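Local coordinates for protein putative fructose-bisphosphate aldolase (PDB 3PM6) that is a putative class II fructose-bisphosphate aldolase, a TIM-barrel protein that holds a zinc ion, at residues 54-59 with 72-77; 42-47 with 83-88; 121-126 with 162-167. All coordinates share one frame; numbering follows the deposited sequence.

Contact 1: 54-59 with 72-77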
loop_
_atom_site.group_PDB
_atom_site.type_symbol
_atom_site.label_atom_id
_atom_site.label_comp_id
_atom_site.label_asym_id
_atom_site.label_seq_id
_atom_site.Cartn_x
_atom_site.Cartn_y
_atom_site.Cartn_z
ATOM N N ALA A 54 4.714 -17.340 -4.718
ATOM C CA ALA A 54 4.191 -16.286 -5.597
ATOM C C ALA A 54 5.219 -15.205 -5.728
ATOM O O ALA A 54 6.194 -15.201 -5.017
ATOM C CB ALA A 54 2.860 -15.668 -5.041
ATOM N N MET A 55 5.003 -14.290 -6.661
ATOM C CA MET A 55 5.812 -13.097 -6.727
ATOM C C MET A 55 4.873 -11.924 -6.855
ATOM O O MET A 55 3.842 -11.998 -7.539
ATOM C CB MET A 55 6.793 -13.149 -7.912
ATOM C CG MET A 55 7.928 -14.143 -7.740
ATOM S SD MET A 55 9.072 -14.171 -9.191
ATOM C CE MET A 55 10.329 -15.273 -8.509
ATOM N N ILE A 56 5.226 -10.838 -6.198
ATOM C CA ILE A 56 4.464 -9.600 -6.335
ATOM C C ILE A 56 5.255 -8.756 -7.371
ATOM O O ILE A 56 6.463 -8.537 -7.208
ATOM C CB ILE A 56 4.339 -8.861 -4.954
ATOM C CG1 ILE A 56 3.561 -9.701 -3.921
ATOM C CG2 ILE A 56 3.768 -7.454 -5.100
ATOM C CD1 ILE A 56 3.577 -9.106 -2.545
ATOM N N LEU A 57 4.580 -8.330 -8.444
ATOM C CA LEU A 57 5.228 -7.487 -9.441
ATOM C C LEU A 57 4.783 -6.042 -9.338
ATOM O O LEU A 57 3.597 -5.767 -9.272
ATOM C CB LEU A 57 4.984 -8.032 -10.863
ATOM C CG LEU A 57 5.963 -9.127 -11.289
ATOM C CD1 LEU A 57 5.912 -10.337 -10.280
ATOM C CD2 LEU A 57 5.639 -9.614 -12.687
ATOM N N LEU A 58 5.727 -5.107 -9.312
ATOM C CA LEU A 58 5.377 -3.693 -9.372
ATOM C C LEU A 58 5.923 -3.117 -10.678
ATOM O O LEU A 58 6.911 -3.635 -11.198
ATOM C CB LEU A 58 5.947 -2.944 -8.158
ATOM C CG LEU A 58 5.313 -3.266 -6.790
ATOM C CD1 LEU A 58 6.185 -2.611 -5.742
ATOM C CD2 LEU A 58 3.849 -2.710 -6.684
ATOM N N PHE A 59 5.273 -2.068 -11.222
ATOM C CA PHE A 59 5.798 -1.368 -12.399
ATOM C C PHE A 59 6.627 -0.174 -11.938
ATOM O O PHE A 59 6.563 0.199 -10.746
ATOM C CB PHE A 59 4.669 -0.905 -13.335
ATOM C CG PHE A 59 3.895 -2.027 -13.937
ATOM C CD1 PHE A 59 4.532 -3.027 -14.688
ATOM C CD2 PHE A 59 2.533 -2.118 -13.752
ATOM C CE1 PHE A 59 3.809 -4.087 -15.223
ATOM C CE2 PHE A 59 1.812 -3.186 -14.319
ATOM C CZ PHE A 59 2.459 -4.153 -15.051
ATOM N N ARG A 72 7.985 -0.651 -0.173
ATOM C CA ARG A 72 8.203 -0.985 1.233
ATOM C C ARG A 72 7.054 -1.836 1.790
ATOM O O ARG A 72 7.284 -2.823 2.474
ATOM C CB ARG A 72 8.373 0.294 2.075
ATOM N N THR A 73 5.825 -1.439 1.499
ATOM C CA THR A 73 4.644 -2.223 1.858
ATOM C C THR A 73 4.719 -3.632 1.282
ATOM O O THR A 73 4.542 -4.590 2.001
ATOM C CB THR A 73 3.367 -1.563 1.340
ATOM O OG1 THR A 73 3.343 -0.196 1.778
ATOM C CG2 THR A 73 2.126 -2.299 1.861
ATOM N N ALA A 74 5.000 -3.749 -0.017
ATOM C CA ALA A 74 5.086 -5.077 -0.687
ATOM C C ALA A 74 6.253 -5.905 -0.184
ATOM O O ALA A 74 6.114 -7.121 0.009
ATOM C CB ALA A 74 5.145 -4.939 -2.219
ATOM N N ALA A 75 7.407 -5.268 0.015
ATOM C CA ALA A 75 8.601 -6.036 0.441
ATOM C C ALA A 75 8.347 -6.614 1.827
ATOM O O ALA A 75 8.697 -7.773 2.127
ATOM C CB ALA A 75 9.857 -5.169 0.462
ATOM N N SER A 76 7.705 -5.800 2.653
ATOM C CA SER A 76 7.389 -6.193 4.005
ATOM C C SER A 76 6.339 -7.313 4.026
ATOM O O SER A 76 6.546 -8.331 4.678
ATOM C CB SER A 76 6.937 -4.961 4.807
ATOM O OG SER A 76 6.434 -5.383 6.041
ATOM N N ALA A 77 5.238 -7.146 3.292
ATOM C CA ALA A 77 4.262 -8.224 3.142
ATOM C C ALA A 77 4.930 -9.552 2.721
ATOM O O ALA A 77 4.544 -10.615 3.221
ATOM C CB ALA A 77 3.163 -7.834 2.150
#
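Ile-56 and Leu-58, two residues apart on strand 54-58, both turn toward helix 69-80 and meet there the methyl of Ala-74. The closer approach is from the Ile-56 branch methyl, CG2, at 4.1 Å from Ala-74 CB; Leu-58 adds its CD1 at 4.3 Å from the same CB. In Ile-56 the other branch, CG1, stands anti to the carbonyl carbon (chi1 -63°) and carries CD1 out to the Ala-74 O, 4.1 Å away. All three residues are buried. One small methyl facing the strand lets the helix backbone come near, with the CA atoms of Ile-56 and Ala-74 7.3 Å apart. Further out, Val-34 touches both strand side chains, and Ile-43 and Ile-44 of helix 37-49 also reach Ile-56. Thr-73, just before Ala-74, hydrogen-bonds through OG1 to OG1 of Thr-73 of the second subunit, so this helix serves the dimer interface as well as the barrel. Strand 54-58, helix 69-80 and the parallel neighbour 85-92 form a beta-alpha-beta crossover, and this aliphatic layer between strand and helix is typical of a TIM barrel.

Contact 2: 42-47 with 83-88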
loop_
_atom_site.group_PDB
_atom_site.type_symbol
_atom_site.label_atom_id
_atom_site.label_comp_id
_atom_site.label_asym_id
_atom_site.label_seq_id
_atom_site.Cartn_x
_atom_site.Cartn_y
_atom_site.Cartn_z
ATOM N N ALA A 42 -4.394 -9.397 -1.776
ATOM C CA ALA A 42 -4.958 -10.497 -2.579
ATOM C C ALA A 42 -3.929 -11.578 -2.868
ATOM O O ALA A 42 -4.234 -12.781 -2.752
ATOM C CB ALA A 42 -5.604 -9.965 -3.885
ATOM N N ILE A 43 -2.706 -11.175 -3.218
ATOM C CA ILE A 43 -1.645 -12.155 -3.499
ATOM C C ILE A 43 -1.177 -12.946 -2.271
ATOM O O ILE A 43 -1.061 -14.167 -2.342
ATOM C CB ILE A 43 -0.376 -11.523 -4.137
ATOM C CG1 ILE A 43 -0.681 -10.961 -5.532
ATOM C CG2 ILE A 43 0.747 -12.561 -4.218
ATOM C CD1 ILE A 43 0.327 -9.853 -5.947
ATOM N N ILE A 44 -0.866 -12.252 -1.179
ATOM C CA ILE A 44 -0.457 -12.911 0.071
ATOM C C ILE A 44 -1.541 -13.897 0.520
ATOM O O ILE A 44 -1.224 -14.991 0.908
ATOM C CB ILE A 44 -0.242 -11.906 1.251
ATOM C CG1 ILE A 44 0.721 -10.755 0.878
ATOM C CG2 ILE A 44 0.244 -12.658 2.499
ATOM C CD1 ILE A 44 2.041 -11.191 0.348
ATOM N N ARG A 45 -2.809 -13.487 0.469
ATOM C CA ARG A 45 -3.893 -14.336 0.973
ATOM C C ARG A 45 -4.082 -15.559 0.078
ATOM O O ARG A 45 -4.209 -16.695 0.567
ATOM C CB ARG A 45 -5.203 -13.560 1.029
ATOM C CG ARG A 45 -5.404 -12.768 2.262
ATOM C CD ARG A 45 -6.590 -11.845 2.032
ATOM N NE ARG A 45 -6.544 -10.726 2.962
ATOM C CZ ARG A 45 -7.566 -9.919 3.223
ATOM N NH1 ARG A 45 -8.751 -10.086 2.640
ATOM N NH2 ARG A 45 -7.401 -8.947 4.101
ATOM N N ALA A 46 -4.097 -15.315 -1.232
ATOM C CA ALA A 46 -4.245 -16.384 -2.209
ATOM C C ALA A 46 -3.123 -17.379 -2.045
ATOM O O ALA A 46 -3.371 -18.562 -1.947
ATOM C CB ALA A 46 -4.266 -15.827 -3.638
ATOM N N ALA A 47 -1.893 -16.885 -1.955
ATOM C CA ALA A 47 -0.713 -17.721 -1.815
ATOM C C ALA A 47 -0.726 -18.528 -0.507
ATOM O O ALA A 47 -0.337 -19.701 -0.483
ATOM C CB ALA A 47 0.574 -16.862 -1.892
ATOM N N VAL A 83 4.620 -18.455 3.181
ATOM C CA VAL A 83 4.968 -19.218 1.997
ATOM C C VAL A 83 6.003 -18.347 1.285
ATOM O O VAL A 83 6.097 -17.131 1.585
ATOM C CB VAL A 83 3.722 -19.512 1.090
ATOM C CG1 VAL A 83 2.679 -20.345 1.842
ATOM C CG2 VAL A 83 3.083 -18.234 0.532
ATOM N N PRO A 84 6.794 -18.937 0.365
ATOM C CA PRO A 84 7.772 -18.088 -0.334
ATOM C C PRO A 84 7.118 -17.092 -1.316
ATOM O O PRO A 84 6.457 -17.493 -2.291
ATOM C CB PRO A 84 8.663 -19.103 -1.060
ATOM C CG PRO A 84 8.346 -20.417 -0.449
ATOM C CD PRO A 84 6.906 -20.329 -0.084
ATOM N N ILE A 85 7.295 -15.799 -1.022
ATOM C CA ILE A 85 6.870 -14.731 -1.915
ATOM C C ILE A 85 7.984 -13.673 -2.026
ATOM O O ILE A 85 8.472 -13.178 -1.008
ATOM C CB ILE A 85 5.589 -14.045 -1.412
ATOM C CG1 ILE A 85 4.520 -15.063 -1.034
ATOM C CG2 ILE A 85 5.052 -13.104 -2.486
ATOM C CD1 ILE A 85 3.309 -14.425 -0.358
ATOM N N THR A 86 8.362 -13.307 -3.256
ATOM C CA THR A 86 9.382 -12.278 -3.454
ATOM C C THR A 86 8.857 -11.157 -4.320
ATOM O O THR A 86 7.789 -11.278 -4.914
ATOM C CB THR A 86 10.674 -12.868 -4.075
ATOM O OG1 THR A 86 10.395 -13.348 -5.391
ATOM C CG2 THR A 86 11.225 -14.046 -3.184
ATOM N N LEU A 87 9.640 -10.083 -4.414
ATOM C CA LEU A 87 9.233 -8.842 -5.043
ATOM C C LEU A 87 10.050 -8.532 -6.323
ATOM O O LEU A 87 11.268 -8.571 -6.312
ATOM C CB LEU A 87 9.339 -7.701 -4.030
ATOM C CG LEU A 87 8.951 -6.314 -4.524
ATOM C CD1 LEU A 87 7.490 -6.260 -4.974
ATOM C CD2 LEU A 87 9.218 -5.305 -3.402
ATOM N N HIS A 88 9.351 -8.218 -7.403
ATOM C CA HIS A 88 9.960 -8.112 -8.725
ATOM C C HIS A 88 9.533 -6.807 -9.353
ATOM O O HIS A 88 8.338 -6.477 -9.360
ATOM C CB HIS A 88 9.445 -9.278 -9.565
ATOM C CG HIS A 88 10.026 -9.361 -10.940
ATOM N ND1 HIS A 88 11.343 -9.695 -11.176
ATOM C CD2 HIS A 88 9.449 -9.202 -12.156
ATOM C CE1 HIS A 88 11.550 -9.741 -12.482
ATOM N NE2 HIS A 88 10.407 -9.473 -13.097
#
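Ile-85 is extended beyond CG1 (chi2 172°) and Ile-44 is bent at the same torsion (chi2 -54°), and these different settings bring their two CD1 methyls together. The extended chain of Ile-85 sends CD1 straight out from the start of strand 85-92 toward helix 37-49. Ile-44 sits on the flank of its helix, and the bend helps bring its CD1 nearer the strand than its CB bond would suggest. The two side chains pass each other at a slant, and their terminal methyls come to 3.5 Å, Ile-44 CD1 to Ile-85 CD1, a tight approach for two methyls. That same Ile-85 CD1 also lies 4.0 Å from Ala-47 CB, so a single methyl tucks against two successive turns of the helix.

This is the outer layer of a TIM barrel, where helices pack on the outward-facing side chains of the parallel strands. Helix 37-49 comes between strands 29-33 and 54-58 in the chain, yet here it reaches beyond both to the beginning of the third strand, at the end of the barrel away from the zinc ion.

Val-83, in the loop leading into that strand, makes the second point of contact. It directs CG2 at the helix, 3.7 Å from Ala-47 CB, and both its methyls, CG1 and CG2, lie 3.9 Å from Ala-47 O. Val-83 and Ile-85, next-but-one neighbours in the chain, thus both close on the one methyl of Ala-47, whose CA comes to 7.0 Å from the CA of Val-83. The side chains that meet are all aliphatic, and no hydrogen bond crosses. Ala-77 and Cys-78 of helix 69-80 touch Ile-44 and Ile-85 respectively, while Ala-46, on another side of helix 37-49, packs on helix 271-292.

Contact 3: 121-126 with 162-167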
loop_
_atom_site.group_PDB
_atom_site.type_symbol
_atom_site.label_atom_id
_atom_site.label_comp_id
_atom_site.label_asym_id
_atom_site.label_seq_id
_atom_site.Cartn_x
_atom_site.Cartn_y
_atom_site.Cartn_z
ATOM N N MET A 121 15.102 -3.961 -21.946
ATOM C CA MET A 121 15.619 -3.013 -22.945
ATOM C C MET A 121 15.146 -3.351 -24.365
ATOM O O MET A 121 15.799 -3.008 -25.362
ATOM C CB MET A 121 17.153 -3.005 -22.852
ATOM C CG MET A 121 17.663 -2.582 -21.430
ATOM S SD MET A 121 17.307 -0.841 -21.076
ATOM C CE MET A 121 16.408 -0.920 -19.531
ATOM N N SER A 122 13.992 -4.029 -24.447
ATOM C CA SER A 122 13.524 -4.627 -25.698
ATOM C C SER A 122 13.070 -3.587 -26.710
ATOM O O SER A 122 12.933 -3.888 -27.897
ATOM C CB SER A 122 12.357 -5.602 -25.410
ATOM O OG SER A 122 11.212 -4.866 -24.984
ATOM N N HIS A 123 12.819 -2.367 -26.239
ATOM C CA HIS A 123 12.461 -1.275 -27.127
ATOM C C HIS A 123 13.618 -0.729 -27.967
ATOM O O HIS A 123 13.384 -0.058 -28.978
ATOM C CB HIS A 123 11.790 -0.145 -26.349
ATOM C CG HIS A 123 10.391 -0.470 -25.913
ATOM N ND1 HIS A 123 9.378 0.461 -25.925
ATOM C CD2 HIS A 123 9.838 -1.621 -25.473
ATOM C CE1 HIS A 123 8.265 -0.096 -25.471
ATOM N NE2 HIS A 123 8.514 -1.361 -25.197
ATOM N N PHE A 124 14.848 -1.023 -27.551
ATOM C CA PHE A 124 16.044 -0.592 -28.267
ATOM C C PHE A 124 16.422 -1.654 -29.287
ATOM O O PHE A 124 15.863 -2.762 -29.271
ATOM C CB PHE A 124 17.199 -0.308 -27.264
ATOM C CG PHE A 124 16.875 0.775 -26.263
ATOM C CD1 PHE A 124 16.804 2.113 -26.657
ATOM C CD2 PHE A 124 16.583 0.446 -24.932
ATOM C CE1 PHE A 124 16.462 3.123 -25.738
ATOM C CE2 PHE A 124 16.237 1.436 -23.990
ATOM C CZ PHE A 124 16.173 2.780 -24.384
ATOM N N SER A 125 17.358 -1.319 -30.185
ATOM C CA SER A 125 17.901 -2.293 -31.149
ATOM C C SER A 125 18.496 -3.421 -30.344
ATOM O O SER A 125 18.864 -3.230 -29.152
ATOM C CB SER A 125 18.983 -1.652 -32.045
ATOM O OG SER A 125 20.124 -1.245 -31.300
ATOM N N LYS A 126 18.576 -4.587 -30.972
ATOM C CA LYS A 126 19.129 -5.772 -30.332
ATOM C C LYS A 126 20.473 -5.522 -29.633
ATOM O O LYS A 126 20.685 -5.912 -28.481
ATOM C CB LYS A 126 19.271 -6.902 -31.367
ATOM C CG LYS A 126 19.743 -8.181 -30.754
ATOM C CD LYS A 126 20.185 -9.203 -31.796
ATOM C CE LYS A 126 21.707 -9.262 -31.929
ATOM N NZ LYS A 126 22.369 -9.150 -30.571
ATOM N N GLN A 162 4.847 0.633 -21.419
ATOM C CA GLN A 162 4.766 1.444 -22.667
ATOM C C GLN A 162 4.393 0.639 -23.933
ATOM O O GLN A 162 4.844 -0.503 -24.091
ATOM C CB GLN A 162 6.052 2.239 -22.899
ATOM C CG GLN A 162 5.928 3.397 -23.946
ATOM C CD GLN A 162 7.293 3.809 -24.551
ATOM O OE1 GLN A 162 8.220 4.194 -23.840
ATOM N NE2 GLN A 162 7.400 3.730 -25.873
ATOM N N ASP A 163 3.519 1.238 -24.765
ATOM C CA ASP A 163 3.263 0.894 -26.199
ATOM C C ASP A 163 4.537 0.516 -26.982
ATOM O O ASP A 163 5.615 1.004 -26.669
ATOM C CB ASP A 163 2.526 2.079 -26.988
ATOM C CG ASP A 163 3.304 3.468 -26.953
ATOM O OD1 ASP A 163 3.194 4.146 -25.868
ATOM O OD2 ASP A 163 3.995 3.945 -27.962
ATOM N N THR A 164 4.376 -0.321 -28.021
ATOM C CA THR A 164 5.427 -0.579 -29.017
ATOM C C THR A 164 5.022 -0.024 -30.395
ATOM O O THR A 164 5.424 -0.552 -31.451
ATOM C CB THR A 164 5.704 -2.058 -29.173
ATOM O OG1 THR A 164 4.493 -2.700 -29.580
ATOM C CG2 THR A 164 6.273 -2.674 -27.857
ATOM N N VAL A 165 4.201 1.019 -30.376
ATOM C CA VAL A 165 3.778 1.698 -31.601
ATOM C C VAL A 165 5.011 2.172 -32.378
ATOM O O VAL A 165 5.938 2.732 -31.807
ATOM C CB VAL A 165 2.855 2.896 -31.268
ATOM C CG1 VAL A 165 2.667 3.806 -32.489
ATOM C CG2 VAL A 165 1.517 2.370 -30.790
ATOM N N ASP A 166 5.029 1.926 -33.671
ATOM C CA ASP A 166 6.172 2.345 -34.491
ATOM C C ASP A 166 7.367 1.429 -34.215
ATOM O O ASP A 166 8.464 1.707 -34.674
ATOM C CB ASP A 166 6.547 3.836 -34.253
ATOM C CG ASP A 166 5.524 4.836 -34.871
ATOM O OD1 ASP A 166 4.832 4.495 -35.870
ATOM O OD2 ASP A 166 5.432 5.984 -34.352
ATOM N N LEU A 167 7.152 0.347 -33.460
ATOM C CA LEU A 167 8.188 -0.702 -33.326
ATOM C C LEU A 167 7.652 -2.027 -33.829
ATOM O O LEU A 167 6.475 -2.364 -33.584
ATOM C CB LEU A 167 8.689 -0.866 -31.868
ATOM C CG LEU A 167 9.394 0.305 -31.176
ATOM C CD1 LEU A 167 9.729 -0.045 -29.740
ATOM C CD2 LEU A 167 10.663 0.760 -31.931
HETATM O O HOH W 1 6.669 -2.564 -23.850
HETATM O O HOH W 2 9.686 2.906 -27.039
#
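His-123 pushes its imidazole into the loop 162-167 and is met there by Gln-162, Asp-163, Thr-164 and Leu-167. The ring and the Gln-162 amide stand almost perpendicular, their planes 85° apart, and the two side chains slant past each other with His-123 ND1 3.8 Å from Gln-162 NE2. No hydrogen bond joins them directly. Instead, two waters lie in the ring plane at its edge. One is 2.6 Å from His-123 NE2 and donates to Gln-162 O; the other, 2.7 Å from His-123 ND1, accepts a bond from Gln-162 NE2. Between the two nitrogens, CE1 comes within 3.1 Å of Asp-163 O, which approaches the ring obliquely, while Gln-162 O lies nearer its plane.

The Thr-164 and His-123 side chains cross at about a right angle, Thr-164 CG2 lying 3.7 Å from His-123 NE2. The threonine hydroxyl is used elsewhere, in a hydrogen bond to Gly-156 N. The Leu-167 side chain crosses that of His-123 in the same way, with CD1 3.9 Å from His-123 ND1 and 3.7 Å from His-123 O, so that it touches both the ring, obliquely, and the backbone carbonyl of the same residue. Its CG anti to the carbonyl carbon (chi1 -63°) helps aim that branch at the histidine.

Tight turns present both sides: His-123 is the third residue of a type I turn from Met-121 to Phe-124, and Thr-164 and Leu-167 open and close a type II turn. These are loops following barrel strands 116-119 and 146-149, at the zinc end of the TIM barrel, the His-123 side chain being about 10 Å from the metal. The polar link between His-123 and Gln-162 runs through water, while Thr-164 and Leu-167 pack directly, and the close CE1 to carbonyl approach would probably be favoured by the polarised ring C-H.

In the fold
From the N terminus, the chain leaves strand 29-33 for helix 37-49, where contact 2 opens. Strand 54-58 and helix 69-80 follow, and contact 1 closes its short loop between them before strand 85-92 completes contact 2; contact 1 is thus nested inside contact 2. The two share a sheet, since Ile-56 N and O probably hydrogen-bond Thr-86 O and His-88 N on the neighbouring strand, and together they fix two outer helices to two adjacent barrel strands. Contact 3 comes later, in series, joining the loops after strands 116-119 and 146-149. Its centre is about 26 Å from that of contact 1 and 30 Å from that of contact 2.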